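Glyceraldehyde-3-phosphate dehydrogenase (Sulfolobus solfataricus, PDB 1B7G) oxidises and phosphorylates D-glyceraldehyde 3-phosphate in glycolysis as a homotetramer, using NADP in preference to NAD as the hydride acceptor. Local coordinates at residues M1-V6 with D25-V31; A19-P24 with I327-L332; R135-T141 with H193-S199. The protein carries 1 engineered substitution. All blocks are in the same frame, centred on the assembly; numbering follows the deposited sequence.

In the fold
Interactions 1 and 2 share the nucleotide-binding domain, their centres about 12 Å apart. Interaction 1 pairs the first two strands of a Rossmann-type sheet; interaction 2 ties the end of the helix between them to helix 321-331. They meet directly: Ile20 packs by CD1 on Val6 CG2 at 3.5 Å. The side chain of Val6 lies about 7 Å from that of Ile12, which probably contacts the cofactor. Interaction 3 reaches the same sheet through strand 133-136 but includes Cys139, the probable nucleophile, and its Ser138, Asn140 and His193 hold a sulfate in the inorganic phosphate site. Its centre is about 26 Å from that of interaction 1 and about 24 Å from that of interaction 2.

Interaction 1. Residues M1-V6 with D25-V31; sequences MVNVAV and DMKLVGV. Unlike the reference sequence in segment 1-6: Val2 (reference Ile).
Val4 O receives the N-H of Val29 at 2.8 Å, the donor standing 37° out of the carbonyl plane, while the CA-H of Leu28 approaches the same oxygen at 3.6 Å. Val4 also donates to Lys27 O (2.9 Å from Val4 N, 175° at the hydrogen), so it is held through both backbone groups, as expected of parallel strands. The next bond back, from Val6 N, goes to Gly30 O at 3.2 Å and not to Val29 O; the extra residue makes a beta bulge. Glycine suits the place, since its backbone angles would jam a side chain against the preceding carbonyl.

Val2, which replaces the isoleucine of the reference sequence, lays CG1 alongside Met26 CG at 3.5 Å. On the other face Asn3 sets CB against Val29 CG2 (3.5 Å), and with CG anti to its carbonyl carbon (chi1 -73°) it brings OD1 to 3.0 Å from Lys27 CE, alongside the extended lysine chain. Replacing Asn3 by alanine keeps CB against Val29, but the outer methylenes of Lys27 would probably lose the amide oxygen beside them and swing more freely.

With helix 11-21, whose Ile20 packs on Val4 and Leu28, the strands form the first beta-alpha-beta unit of the Rossmann-type domain. Ile312 of helix 304-315 touches Val4 and Met26; Leu74 of helix 71-77 meets Ala5 and Val29 on the opposite face, while strand 80-83 pairs with the other edge of strand 2-7.

Interaction 2. Residues A19-P24 with I327-L332; sequences AIIKQP and ITNESL
The turn leaving helix 11-21 runs past the last turn of helix 321-331, bringing the CA atoms of Lys22 and Ser331 to 6.3 Å and those of Ala19 and Leu332 to 6.7 Å. Gln23 carries the polar part of the contact. Its chain bends at CB-CG (chi2 -40°), which turns the amide back toward the end of the helix it follows, and NE2 then serves both sides. One N-H goes to Ala19 O at 3.0 Å, with the acceptor in the amide plane; the other goes to Ser331 OG at 2.8 Å, with that oxygen tilted 24° from the plane. The amide is thus fixed in rotation, the more so because OE1 accepts from Arg313 of helix 304-315.

Ser331 relays the bond: its hydroxyl donates to Ile327 O at 2.7 Å, while Ser331 N reaches that carbonyl from the opposite face of its plane. A serine is small enough to fold back on its own helix and still accept from the glutamine.

Apolar groups flank this chain of bonds. Leu332 CD2 rests on Ala19 CB at 3.5 Å, where the short alanine leaves room for the branched leucine, and Pro24 CD meets Ile327 CG2 at 3.6 Å. Towards solvent, a water joins Lys22 NZ to Ser331 O.

Joining residues some three hundred positions apart, this is the packing by which the C-terminal helix of a glyceraldehyde-3-phosphate dehydrogenase returns to the Rossmann domain, here at the first beta-alpha-beta unit.

Interaction 3. Residues R135-T141 with H193-S199; sequences RVVSCNT and HAKDVNS. With SO4 (sulfate ion), chain C; SO4 (sulfate ion), chain H.
Thr141 packs against Asp196 and Val197 where the N-capped helix 139-152, which follows Rossmann strand 133-136 and carries catalytic Cys139 at its start, meets helix 193-198 of the catalytic domain. This is the tight part: with OG1 anti to the carbonyl carbon (chi1 -53°), Thr141 turns its methyl CG2 toward helix 193-198, 3.6 Å from Asp196 CB and 3.9 Å from Val197 CG2. Ser138 is the N-cap. With two bonds accepted from Thr141, its hydroxyl is left to give its hydrogen to O4 of a sulfate, so the capping residue is also an anion ligand.

The other side is looser and mediated by water. Arg135 and Asp196 make only a long salt bridge, NH1 to OD1 3.9 Å, with guanidinium and carboxylate planes 79° apart, and the bond from Arg135 NH2 to Ser199 OG is weak. One water links Asp196 OD1 to a second sulfate, also held by Lys195 NZ; another, held by Ser138 N, reaches Asp196 OD2 only weakly. Stronger partners lie outside: Ser118 for Arg135, His192 for Asp196.

The first sulfate, probably from the crystallisation liquor, occupies the inorganic phosphate site, to which Arg166 and His192 also belong. Asn140 N grips its O3 at 2.8 Å. Asn140 ND2 takes O2 at 2.9 Å, and His193 NE2 meets that same oxygen in its ring plane at 2.7 Å, almost straight at 176°.

Interaction 1. Residues M1-V6 with D25-V31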
loop_
_atom_site.group_PDB
_atom_site.type_symbol
_atom_site.label_atom_id
_atom_site.label_comp_id
_atom_site.label_asym_id
_atom_site.label_seq_id
_atom_site.Cartn_x
_atom_site.Cartn_y
_atom_site.Cartn_z
ATOM N N MET A 1 -32.918 2.997 -0.933
ATOM C CA MET A 1 -32.583 4.443 -0.679
ATOM C C MET A 1 -32.261 5.099 -2.009
ATOM O O MET A 1 -33.180 5.214 -2.838
ATOM C CB MET A 1 -31.478 4.549 0.342
ATOM C CG MET A 1 -30.531 3.377 0.509
ATOM S SD MET A 1 -29.807 3.385 2.168
ATOM C CE MET A 1 -28.982 1.780 2.177
ATOM N N VAL A 2 -31.006 5.535 -2.210
ATOM C CA VAL A 2 -30.640 5.866 -3.589
ATOM C C VAL A 2 -29.868 4.614 -4.020
ATOM O O VAL A 2 -28.964 4.181 -3.301
ATOM C CB VAL A 2 -29.957 7.182 -3.851
ATOM C CG1 VAL A 2 -28.440 7.138 -3.871
ATOM C CG2 VAL A 2 -30.447 7.765 -5.182
ATOM N N ASN A 3 -30.350 3.935 -5.037
ATOM C CA ASN A 3 -29.710 2.740 -5.555
ATOM C C ASN A 3 -28.638 3.156 -6.571
ATOM O O ASN A 3 -29.001 3.787 -7.550
ATOM C CB ASN A 3 -30.758 1.871 -6.290
ATOM C CG ASN A 3 -31.712 1.199 -5.287
ATOM O OD1 ASN A 3 -31.291 0.994 -4.151
ATOM N ND2 ASN A 3 -32.929 0.872 -5.719
ATOM N N VAL A 4 -27.374 2.793 -6.329
ATOM C CA VAL A 4 -26.292 3.225 -7.216
ATOM C C VAL A 4 -25.570 2.059 -7.875
ATOM O O VAL A 4 -25.109 1.113 -7.243
ATOM C CB VAL A 4 -25.206 4.046 -6.478
ATOM C CG1 VAL A 4 -24.247 4.693 -7.487
ATOM C CG2 VAL A 4 -25.779 5.079 -5.551
ATOM N N ALA A 5 -25.404 2.205 -9.197
ATOM C CA ALA A 5 -24.600 1.284 -9.989
ATOM C C ALA A 5 -23.192 1.878 -10.249
ATOM O O ALA A 5 -23.094 3.080 -10.398
ATOM C CB ALA A 5 -25.315 1.137 -11.333
ATOM N N VAL A 6 -22.155 1.078 -10.361
ATOM C CA VAL A 6 -20.817 1.477 -10.766
ATOM C C VAL A 6 -20.409 0.735 -12.040
ATOM O O VAL A 6 -20.196 -0.465 -12.064
ATOM C CB VAL A 6 -19.708 1.241 -9.724
ATOM C CG1 VAL A 6 -18.371 1.755 -10.227
ATOM C CG2 VAL A 6 -20.062 1.907 -8.402
ATOM N N ASP A 25 -27.143 6.836 2.986
ATOM C CA ASP A 25 -28.310 7.046 2.134
ATOM C C ASP A 25 -28.200 6.445 0.777
ATOM O O ASP A 25 -28.940 6.766 -0.180
ATOM C CB ASP A 25 -28.586 8.572 2.009
ATOM C CG ASP A 25 -27.375 9.317 1.427
ATOM O OD1 ASP A 25 -26.233 8.835 1.535
ATOM O OD2 ASP A 25 -27.570 10.410 0.881
ATOM N N MET A 26 -27.206 5.560 0.586
ATOM C CA MET A 26 -27.059 4.920 -0.702
ATOM C C MET A 26 -26.911 3.409 -0.539
ATOM O O MET A 26 -26.365 2.955 0.464
ATOM C CB MET A 26 -25.755 5.458 -1.365
ATOM C CG MET A 26 -25.755 6.951 -1.583
ATOM S SD MET A 26 -24.338 7.496 -2.618
ATOM C CE MET A 26 -24.504 9.251 -2.464
ATOM N N LYS A 27 -27.224 2.672 -1.581
ATOM C CA LYS A 27 -26.925 1.237 -1.552
ATOM C C LYS A 27 -26.303 0.873 -2.899
ATOM O O LYS A 27 -26.794 1.285 -3.946
ATOM C CB LYS A 27 -28.119 0.371 -1.200
ATOM C CG LYS A 27 -28.989 -0.211 -2.271
ATOM C CD LYS A 27 -30.330 -0.675 -1.696
ATOM C CE LYS A 27 -31.069 -1.616 -2.629
ATOM N NZ LYS A 27 -32.487 -1.826 -2.212
ATOM N N LEU A 28 -25.226 0.090 -2.831
ATOM C CA LEU A 28 -24.578 -0.373 -4.048
ATOM C C LEU A 28 -25.404 -1.485 -4.695
ATOM O O LEU A 28 -25.471 -2.585 -4.155
ATOM C CB LEU A 28 -23.175 -0.895 -3.755
ATOM C CG LEU A 28 -22.421 -1.487 -4.961
ATOM C CD1 LEU A 28 -22.071 -0.426 -5.996
ATOM C CD2 LEU A 28 -21.137 -2.160 -4.464
ATOM N N VAL A 29 -25.898 -1.248 -5.894
ATOM C CA VAL A 29 -26.692 -2.243 -6.612
ATOM C C VAL A 29 -25.788 -3.306 -7.187
ATOM O O VAL A 29 -26.099 -4.496 -7.216
ATOM C CB VAL A 29 -27.507 -1.592 -7.755
ATOM C CG1 VAL A 29 -28.035 -2.623 -8.727
ATOM C CG2 VAL A 29 -28.663 -0.769 -7.188
ATOM N N GLY A 30 -24.625 -2.882 -7.703
ATOM C CA GLY A 30 -23.729 -3.865 -8.329
ATOM C C GLY A 30 -22.704 -3.082 -9.174
ATOM O O GLY A 30 -22.777 -1.851 -9.226
ATOM N N VAL A 31 -21.735 -3.790 -9.736
ATOM C CA VAL A 31 -20.671 -3.151 -10.520
ATOM C C VAL A 31 -20.545 -3.839 -11.872
ATOM O O VAL A 31 -20.831 -5.028 -11.998
ATOM C CB VAL A 31 -19.307 -3.207 -9.808
ATOM C CG1 VAL A 31 -19.384 -2.651 -8.398
ATOM C CG2 VAL A 31 -18.713 -4.605 -9.738
#

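Interaction 2. Residues A19-P24 with I327-L332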
loop_
_atom_site.group_PDB
_atom_site.type_symbol
_atom_site.label_atom_id
_atom_site.label_comp_id
_atom_site.label_asym_id
_atom_site.label_seq_id
_atom_site.Cartn_x
_atom_site.Cartn_y
_atom_site.Cartn_z
ATOM N N ALA A 19 -17.000 3.342 -1.385
ATOM C CA ALA A 19 -17.538 4.551 -0.746
ATOM C C ALA A 19 -19.068 4.565 -0.724
ATOM O O ALA A 19 -19.658 5.085 0.238
ATOM C CB ALA A 19 -17.037 5.839 -1.413
ATOM N N ILE A 20 -19.686 4.027 -1.748
ATOM C CA ILE A 20 -21.138 3.931 -1.860
ATOM C C ILE A 20 -21.684 3.035 -0.732
ATOM O O ILE A 20 -22.609 3.418 -0.016
ATOM C CB ILE A 20 -21.527 3.336 -3.203
ATOM C CG1 ILE A 20 -21.290 4.386 -4.310
ATOM C CG2 ILE A 20 -22.993 2.853 -3.240
ATOM C CD1 ILE A 20 -21.324 3.759 -5.674
ATOM N N ILE A 21 -20.949 1.953 -0.479
ATOM C CA ILE A 21 -21.243 1.052 0.612
ATOM C C ILE A 21 -21.183 1.779 1.938
ATOM O O ILE A 21 -22.071 1.568 2.788
ATOM C CB ILE A 21 -20.324 -0.189 0.641
ATOM C CG1 ILE A 21 -20.527 -0.981 -0.633
ATOM C CG2 ILE A 21 -20.650 -1.043 1.870
ATOM C CD1 ILE A 21 -19.657 -2.200 -0.849
ATOM N N LYS A 22 -20.264 2.712 2.120
ATOM C CA LYS A 22 -20.169 3.438 3.372
ATOM C C LYS A 22 -21.174 4.566 3.522
ATOM O O LYS A 22 -21.225 5.152 4.613
ATOM C CB LYS A 22 -18.744 3.983 3.573
ATOM C CG LYS A 22 -17.716 2.855 3.627
ATOM C CD LYS A 22 -16.336 3.460 3.901
ATOM C CE LYS A 22 -15.311 2.359 4.157
ATOM N NZ LYS A 22 -14.013 2.967 4.549
ATOM N N GLN A 23 -21.953 4.921 2.519
ATOM C CA GLN A 23 -22.878 6.053 2.685
ATOM C C GLN A 23 -24.161 5.560 3.380
ATOM O O GLN A 23 -24.642 4.482 3.024
ATOM C CB GLN A 23 -23.221 6.633 1.326
ATOM C CG GLN A 23 -22.073 7.337 0.595
ATOM C CD GLN A 23 -21.180 8.161 1.467
ATOM O OE1 GLN A 23 -21.544 9.232 1.970
ATOM N NE2 GLN A 23 -19.959 7.649 1.733
ATOM N N PRO A 24 -24.721 6.343 4.275
ATOM C CA PRO A 24 -25.969 5.975 4.953
ATOM C C PRO A 24 -27.182 6.042 4.051
ATOM O O PRO A 24 -28.203 5.380 4.333
ATOM C CB PRO A 24 -26.095 6.999 6.073
ATOM C CG PRO A 24 -25.343 8.184 5.566
ATOM C CD PRO A 24 -24.185 7.619 4.770
ATOM N N ILE A 327 -21.374 14.391 5.171
ATOM C CA ILE A 327 -21.557 12.938 5.253
ATOM C C ILE A 327 -20.453 12.215 4.480
ATOM O O ILE A 327 -19.886 11.235 4.940
ATOM C CB ILE A 327 -22.946 12.522 4.771
ATOM C CG1 ILE A 327 -23.978 13.038 5.833
ATOM C CG2 ILE A 327 -23.092 11.044 4.594
ATOM C CD1 ILE A 327 -25.372 13.191 5.272
ATOM N N THR A 328 -20.181 12.718 3.282
ATOM C CA THR A 328 -19.092 12.154 2.468
ATOM C C THR A 328 -17.808 12.207 3.280
ATOM O O THR A 328 -17.210 11.161 3.485
ATOM C CB THR A 328 -18.943 12.931 1.183
ATOM O OG1 THR A 328 -20.182 12.812 0.457
ATOM C CG2 THR A 328 -17.794 12.369 0.313
ATOM N N ASN A 329 -17.468 13.366 3.831
ATOM C CA ASN A 329 -16.278 13.541 4.616
ATOM C C ASN A 329 -16.166 12.646 5.835
ATOM O O ASN A 329 -15.122 11.995 6.038
ATOM C CB ASN A 329 -16.065 15.008 5.002
ATOM C CG ASN A 329 -15.663 15.816 3.752
ATOM O OD1 ASN A 329 -15.365 15.272 2.697
ATOM N ND2 ASN A 329 -15.751 17.119 3.882
ATOM N N GLU A 330 -17.218 12.630 6.659
ATOM C CA GLU A 330 -17.168 11.841 7.882
ATOM C C GLU A 330 -17.091 10.362 7.566
ATOM O O GLU A 330 -16.324 9.627 8.150
ATOM C CB GLU A 330 -18.434 12.121 8.744
ATOM C CG GLU A 330 -18.304 11.587 10.158
ATOM C CD GLU A 330 -18.540 10.126 10.395
ATOM O OE1 GLU A 330 -19.242 9.440 9.609
ATOM O OE2 GLU A 330 -18.012 9.610 11.421
ATOM N N SER A 331 -17.963 9.894 6.652
ATOM C CA SER A 331 -18.009 8.481 6.379
ATOM C C SER A 331 -16.723 7.963 5.717
ATOM O O SER A 331 -16.495 6.738 5.758
ATOM C CB SER A 331 -19.193 8.121 5.485
ATOM O OG SER A 331 -19.115 8.756 4.215
ATOM N N LEU A 332 -16.029 8.816 4.943
ATOM C CA LEU A 332 -14.873 8.253 4.194
ATOM C C LEU A 332 -13.572 8.556 4.895
ATOM O O LEU A 332 -12.498 8.305 4.321
ATOM C CB LEU A 332 -14.864 8.828 2.778
ATOM C CG LEU A 332 -16.074 8.453 1.904
ATOM C CD1 LEU A 332 -15.868 8.998 0.496
ATOM C CD2 LEU A 332 -16.248 6.940 1.832
HETATM O O HOH W 1 -13.911 5.446 5.995
#

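Interaction 3. Residues R135-T141 with H193-S199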
loop_
_atom_site.group_PDB
_atom_site.type_symbol
_atom_site.label_atom_id
_atom_site.label_comp_id
_atom_site.label_asym_id
_atom_site.label_seq_id
_atom_site.Cartn_x
_atom_site.Cartn_y
_atom_site.Cartn_z
ATOM N N ARG A 135 -20.059 15.705 -15.113
ATOM C CA ARG A 135 -18.713 15.171 -15.366
ATOM C C ARG A 135 -17.824 15.561 -14.199
ATOM O O ARG A 135 -17.685 16.752 -13.923
ATOM C CB ARG A 135 -18.071 15.709 -16.660
ATOM C CG ARG A 135 -16.690 15.030 -16.882
ATOM C CD ARG A 135 -16.009 15.681 -18.113
ATOM N NE ARG A 135 -15.732 17.089 -17.831
ATOM C CZ ARG A 135 -14.812 17.812 -18.462
ATOM N NH1 ARG A 135 -14.038 17.240 -19.374
ATOM N NH2 ARG A 135 -14.618 19.070 -18.113
ATOM N N VAL A 136 -17.404 14.599 -13.387
ATOM C CA VAL A 136 -16.464 14.935 -12.317
ATOM C C VAL A 136 -15.106 15.167 -13.023
ATOM O O VAL A 136 -14.646 14.275 -13.713
ATOM C CB VAL A 136 -16.322 13.821 -11.283
ATOM C CG1 VAL A 136 -15.115 14.086 -10.371
ATOM C CG2 VAL A 136 -17.605 13.669 -10.412
ATOM N N VAL A 137 -14.471 16.311 -12.833
ATOM C CA VAL A 137 -13.210 16.604 -13.526
ATOM C C VAL A 137 -12.118 15.593 -13.153
ATOM O O VAL A 137 -12.245 14.821 -12.199
ATOM C CB VAL A 137 -12.685 18.013 -13.246
ATOM C CG1 VAL A 137 -13.315 19.015 -14.231
ATOM C CG2 VAL A 137 -12.948 18.448 -11.819
ATOM N N SER A 138 -11.020 15.611 -13.928
ATOM C CA SER A 138 -9.944 14.638 -13.705
ATOM C C SER A 138 -9.310 14.818 -12.357
ATOM O O SER A 138 -9.476 15.827 -11.651
ATOM C CB SER A 138 -8.866 14.800 -14.828
ATOM O OG SER A 138 -8.112 16.000 -14.497
ATOM N N CYS A 139 -8.429 13.881 -11.975
ATOM C CA CYS A 139 -7.729 13.942 -10.711
ATOM C C CYS A 139 -6.911 15.235 -10.534
ATOM O O CYS A 139 -6.927 15.850 -9.482
ATOM C CB CYS A 139 -6.724 12.735 -10.659
ATOM S SG CYS A 139 -7.587 11.138 -10.924
ATOM N N ASN A 140 -6.128 15.620 -11.564
ATOM C CA ASN A 140 -5.311 16.835 -11.363
ATOM C C ASN A 140 -6.164 18.077 -11.533
ATOM O O ASN A 140 -5.889 19.080 -10.881
ATOM C CB ASN A 140 -4.106 16.813 -12.332
ATOM C CG ASN A 140 -3.047 15.845 -11.806
ATOM O OD1 ASN A 140 -2.715 15.874 -10.622
ATOM N ND2 ASN A 140 -2.515 14.994 -12.653
ATOM N N THR A 141 -7.268 17.991 -12.310
ATOM C CA THR A 141 -8.125 19.180 -12.424
ATOM C C THR A 141 -8.791 19.426 -11.071
ATOM O O THR A 141 -8.962 20.546 -10.592
ATOM C CB THR A 141 -9.195 18.997 -13.503
ATOM O OG1 THR A 141 -8.581 18.598 -14.740
ATOM C CG2 THR A 141 -9.945 20.313 -13.740
ATOM N N HIS A 193 -5.707 20.485 -18.637
ATOM C CA HIS A 193 -6.097 20.927 -17.332
ATOM C C HIS A 193 -6.722 22.306 -17.302
ATOM O O HIS A 193 -7.725 22.469 -16.596
ATOM C CB HIS A 193 -4.888 20.867 -16.367
ATOM C CG HIS A 193 -4.273 19.485 -16.464
ATOM N ND1 HIS A 193 -3.380 19.131 -17.442
ATOM C CD2 HIS A 193 -4.528 18.371 -15.756
ATOM C CE1 HIS A 193 -3.072 17.845 -17.311
ATOM N NE2 HIS A 193 -3.764 17.347 -16.279
ATOM N N ALA A 194 -6.151 23.267 -18.056
ATOM C CA ALA A 194 -6.649 24.635 -17.997
ATOM C C ALA A 194 -8.089 24.748 -18.486
ATOM O O ALA A 194 -8.941 25.244 -17.766
ATOM C CB ALA A 194 -5.694 25.584 -18.730
ATOM N N LYS A 195 -8.380 24.176 -19.631
ATOM C CA LYS A 195 -9.723 24.083 -20.151
ATOM C C LYS A 195 -10.634 23.369 -19.139
ATOM O O LYS A 195 -11.714 23.866 -18.861
ATOM C CB LYS A 195 -9.723 23.321 -21.462
ATOM C CG LYS A 195 -11.030 23.385 -22.210
ATOM C CD LYS A 195 -11.080 22.476 -23.442
ATOM C CE LYS A 195 -12.238 22.980 -24.318
ATOM N NZ LYS A 195 -12.645 22.036 -25.382
ATOM N N ASP A 196 -10.164 22.264 -18.559
ATOM C CA ASP A 196 -10.991 21.547 -17.582
ATOM C C ASP A 196 -11.278 22.397 -16.369
ATOM O O ASP A 196 -12.452 22.397 -15.967
ATOM C CB ASP A 196 -10.443 20.169 -17.259
ATOM C CG ASP A 196 -10.452 19.263 -18.487
ATOM O OD1 ASP A 196 -11.046 19.708 -19.495
ATOM O OD2 ASP A 196 -9.819 18.205 -18.525
ATOM N N VAL A 197 -10.336 23.171 -15.856
ATOM C CA VAL A 197 -10.614 24.082 -14.741
ATOM C C VAL A 197 -11.692 25.107 -15.148
ATOM O O VAL A 197 -12.621 25.480 -14.378
ATOM C CB VAL A 197 -9.332 24.764 -14.299
ATOM C CG1 VAL A 197 -9.512 26.006 -13.415
ATOM C CG2 VAL A 197 -8.362 23.849 -13.531
ATOM N N ASN A 198 -11.551 25.628 -16.370
ATOM C CA ASN A 198 -12.470 26.602 -16.931
ATOM C C ASN A 198 -13.866 26.041 -17.202
ATOM O O ASN A 198 -14.835 26.798 -17.341
ATOM C CB ASN A 198 -11.904 27.125 -18.265
ATOM C CG ASN A 198 -10.919 28.270 -18.088
ATOM O OD1 ASN A 198 -10.031 28.416 -18.933
ATOM N ND2 ASN A 198 -11.097 29.077 -17.079
ATOM N N SER A 199 -14.042 24.725 -17.254
ATOM C CA SER A 199 -15.364 24.125 -17.390
ATOM C C SER A 199 -16.127 24.255 -16.058
ATOM O O SER A 199 -17.325 24.027 -15.985
ATOM C CB SER A 199 -15.212 22.623 -17.680
ATOM O OG SER A 199 -14.848 21.910 -16.489
HETATM S S SO4 C . -5.084 14.194 -15.273
HETATM O O1 SO4 C . -5.034 12.907 -15.956
HETATM O O2 SO4 C . -3.648 14.813 -15.264
HETATM O O3 SO4 C . -5.502 14.203 -13.874
HETATM O O4 SO4 C . -5.979 15.038 -16.085
HETATM S S SO4 H . -13.488 18.911 -24.204
HETATM O O1 SO4 H . -14.457 19.713 -25.057
HETATM O O2 SO4 H . -13.221 17.610 -24.897
HETATM O O3 SO4 H . -14.036 18.694 -22.844
HETATM O O4 SO4 H . -12.213 19.713 -24.135
HETATM O O HOH W 2 -13.257 20.610 -20.759
HETATM O O HOH W 3 -11.222 16.742 -16.501
#